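Local coordinates for oligogalacturonate lyase (Vibrio parahaemolyticus RIMD 2210633, PDB 3C5M), which probably cleaves oligogalacturonides, fragments of pectin, by a lyase reaction, and folds as a seven-bladed beta-propeller that binds a manganese ion, at residues F244-G249 with I266-P271. Sequence-based numbering, arbitrary orientation.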
loop_
_atom_site.group_PDB
_atom_site.type_symbol
_atom_site.label_atom_id
_atom_site.label_comp_id
_atom_site.label_asym_id
_atom_site.label_seq_id
_atom_site.Cartn_x
_atom_site.Cartn_y
_atom_site.Cartn_z
ATOM N N PHE A 244 3.581 8.616 2.387
ATOM C CA PHE A 244 3.873 7.802 1.226
ATOM C C PHE A 244 4.664 8.618 0.195
ATOM O O PHE A 244 4.419 9.804 -0.003
ATOM C CB PHE A 244 2.569 7.265 0.617
ATOM C CG PHE A 244 1.745 8.309 -0.083
ATOM C CD1 PHE A 244 1.924 8.554 -1.441
ATOM C CD2 PHE A 244 0.801 9.058 0.616
ATOM C CE1 PHE A 244 1.176 9.526 -2.095
ATOM C CE2 PHE A 244 0.045 10.039 -0.028
ATOM C CZ PHE A 244 0.228 10.273 -1.383
ATOM N N TRP A 245 5.636 7.974 -0.435
ATOM C CA TRP A 245 6.450 8.625 -1.438
ATOM C C TRP A 245 5.589 8.850 -2.657
ATOM O O TRP A 245 4.783 7.996 -3.016
ATOM C CB TRP A 245 7.629 7.733 -1.835
ATOM C CG TRP A 245 8.783 7.760 -0.897
ATOM C CD1 TRP A 245 9.333 6.698 -0.240
ATOM C CD2 TRP A 245 9.538 8.907 -0.513
ATOM N NE1 TRP A 245 10.386 7.114 0.532
ATOM C CE2 TRP A 245 10.535 8.470 0.387
ATOM C CE3 TRP A 245 9.471 10.265 -0.838
ATOM C CZ2 TRP A 245 11.462 9.347 0.968
ATOM C CZ3 TRP A 245 10.392 11.136 -0.261
ATOM C CH2 TRP A 245 11.372 10.673 0.631
ATOM N N ILE A 246 5.731 10.006 -3.285
ATOM C CA ILE A 246 4.985 10.251 -4.502
ATOM C C ILE A 246 5.785 9.478 -5.548
ATOM O O ILE A 246 6.999 9.580 -5.594
ATOM C CB ILE A 246 4.958 11.725 -4.830
ATOM C CG1 ILE A 246 4.191 12.463 -3.733
ATOM C CG2 ILE A 246 4.332 11.940 -6.200
ATOM C CD1 ILE A 246 4.059 13.927 -3.976
ATOM N N PRO A 247 5.111 8.673 -6.380
ATOM C CA PRO A 247 5.737 7.857 -7.428
ATOM C C PRO A 247 7.019 8.403 -8.094
ATOM O O PRO A 247 8.013 7.690 -8.188
ATOM C CB PRO A 247 4.592 7.658 -8.417
ATOM C CG PRO A 247 3.430 7.491 -7.500
ATOM C CD PRO A 247 3.640 8.610 -6.487
ATOM N N ASP A 248 6.997 9.650 -8.554
ATOM C CA ASP A 248 8.168 10.218 -9.201
ATOM C C ASP A 248 9.286 10.555 -8.203
ATOM O O ASP A 248 10.390 10.928 -8.601
ATOM C CB ASP A 248 7.782 11.465 -10.018
ATOM C CG ASP A 248 7.368 12.644 -9.146
ATOM O OD1 ASP A 248 7.328 12.477 -7.904
ATOM O OD2 ASP A 248 7.079 13.738 -9.704
ATOM N N GLY A 249 9.006 10.416 -6.910
ATOM C CA GLY A 249 10.002 10.708 -5.893
ATOM C C GLY A 249 10.165 12.185 -5.572
ATOM O O GLY A 249 11.087 12.566 -4.850
ATOM N N ILE A 266 -3.289 17.841 3.902
ATOM C CA ILE A 266 -2.241 17.086 3.236
ATOM C C ILE A 266 -0.972 17.926 3.176
ATOM O O ILE A 266 -1.028 19.138 2.992
ATOM C CB ILE A 266 -2.650 16.715 1.809
ATOM C CG1 ILE A 266 -3.991 15.980 1.827
ATOM C CG2 ILE A 266 -1.576 15.855 1.171
ATOM C CD1 ILE A 266 -4.535 15.634 0.452
ATOM N N TYR A 267 0.173 17.272 3.318
ATOM C CA TYR A 267 1.450 17.961 3.303
ATOM C C TYR A 267 2.447 17.266 2.403
ATOM O O TYR A 267 2.414 16.051 2.268
ATOM C CB TYR A 267 2.020 18.017 4.723
ATOM C CG TYR A 267 1.637 19.239 5.519
ATOM C CD1 TYR A 267 2.371 20.420 5.413
ATOM C CD2 TYR A 267 0.543 19.221 6.379
ATOM C CE1 TYR A 267 2.026 21.550 6.147
ATOM C CE2 TYR A 267 0.191 20.347 7.114
ATOM C CZ TYR A 267 0.936 21.505 6.995
ATOM O OH TYR A 267 0.594 22.617 7.730
ATOM N N LYS A 268 3.330 18.045 1.784
ATOM C CA LYS A 268 4.382 17.502 0.925
ATOM C C LYS A 268 5.719 17.919 1.524
ATOM O O LYS A 268 5.948 19.097 1.774
ATOM C CB LYS A 268 4.281 18.055 -0.502
ATOM C CG LYS A 268 3.319 17.317 -1.431
ATOM C CD LYS A 268 3.371 17.883 -2.861
ATOM C CE LYS A 268 2.426 17.132 -3.807
ATOM N NZ LYS A 268 2.298 17.789 -5.138
ATOM N N ALA A 269 6.596 16.948 1.756
ATOM C CA ALA A 269 7.913 17.223 2.319
ATOM C C ALA A 269 9.006 16.956 1.283
ATOM O O ALA A 269 9.025 15.902 0.659
ATOM C CB ALA A 269 8.142 16.357 3.540
ATOM N N ASN A 270 9.915 17.910 1.107
ATOM C CA ASN A 270 11.020 17.764 0.161
ATOM C C ASN A 270 12.059 16.808 0.761
ATOM O O ASN A 270 12.626 17.104 1.806
ATOM C CB ASN A 270 11.658 19.129 -0.089
ATOM C CG ASN A 270 12.741 19.084 -1.143
ATOM O OD1 ASN A 270 13.709 18.333 -1.027
ATOM N ND2 ASN A 270 12.587 19.896 -2.179
ATOM N N PRO A 271 12.332 15.659 0.105
ATOM C CA PRO A 271 13.304 14.674 0.600
ATOM C C PRO A 271 14.737 15.181 0.778
ATOM O O PRO A 271 15.482 14.688 1.634
ATOM C CB PRO A 271 13.200 13.549 -0.422
ATOM C CG PRO A 271 12.833 14.265 -1.667
ATOM C CD PRO A 271 11.791 15.238 -1.199
#
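W245 and P271 make the more extensive of two apolar touches between 244-249 and 266-271. The six-membered part of the indole does the work: CH2 of W245 lies 3.6 Å from CB of P271, and CZ3 of W245 lies 3.7 Å from the same CB, so one proline carbon meets the outer end of the ring system obliquely. At the opposite end of the indole, NE1 of W245 is hydrogen-bonded to O of I194, in the strand 190-196, which helps fix the ring's rotation. P271 extends this packed side through CG, which sits 4.0 Å from O of G249.

The second touch is narrower. I246 holds CG1 opposite the carbonyl carbon (chi1 -65°) and continues outward with chi2 at -178°, which carries CD1 to 3.6 Å from CE of K268. The lysine chain, extended beyond CG, crosses the isoleucine at about a right angle, and its CD is already 4.2 Å from CD1 of I246. Here only the far methylenes of K268 are used; the ammonium NZ continues to a weak hydrogen bond with O of G294. K268 is partly exposed, making this the looser, more solvent-accessible side, whereas W245, I246, G249 and P271 are buried.

The backbones stay apart, with CA of I246 9.1 Å from CA of K268, because strand 252-258 runs between strands 238-245 and 264-269 in this four-stranded antiparallel propeller blade. Across that strand the contact links the end of 238-245 and the type I turn that follows, I246 to G249, with the end of 264-269 and the chain just beyond it. With 187 Å² buried in total and no polar bond linking the segments, its chemistry implies cohesion by van der Waals and hydrophobic packing, while the indole N-H and lysine ammonium find their partners beyond them.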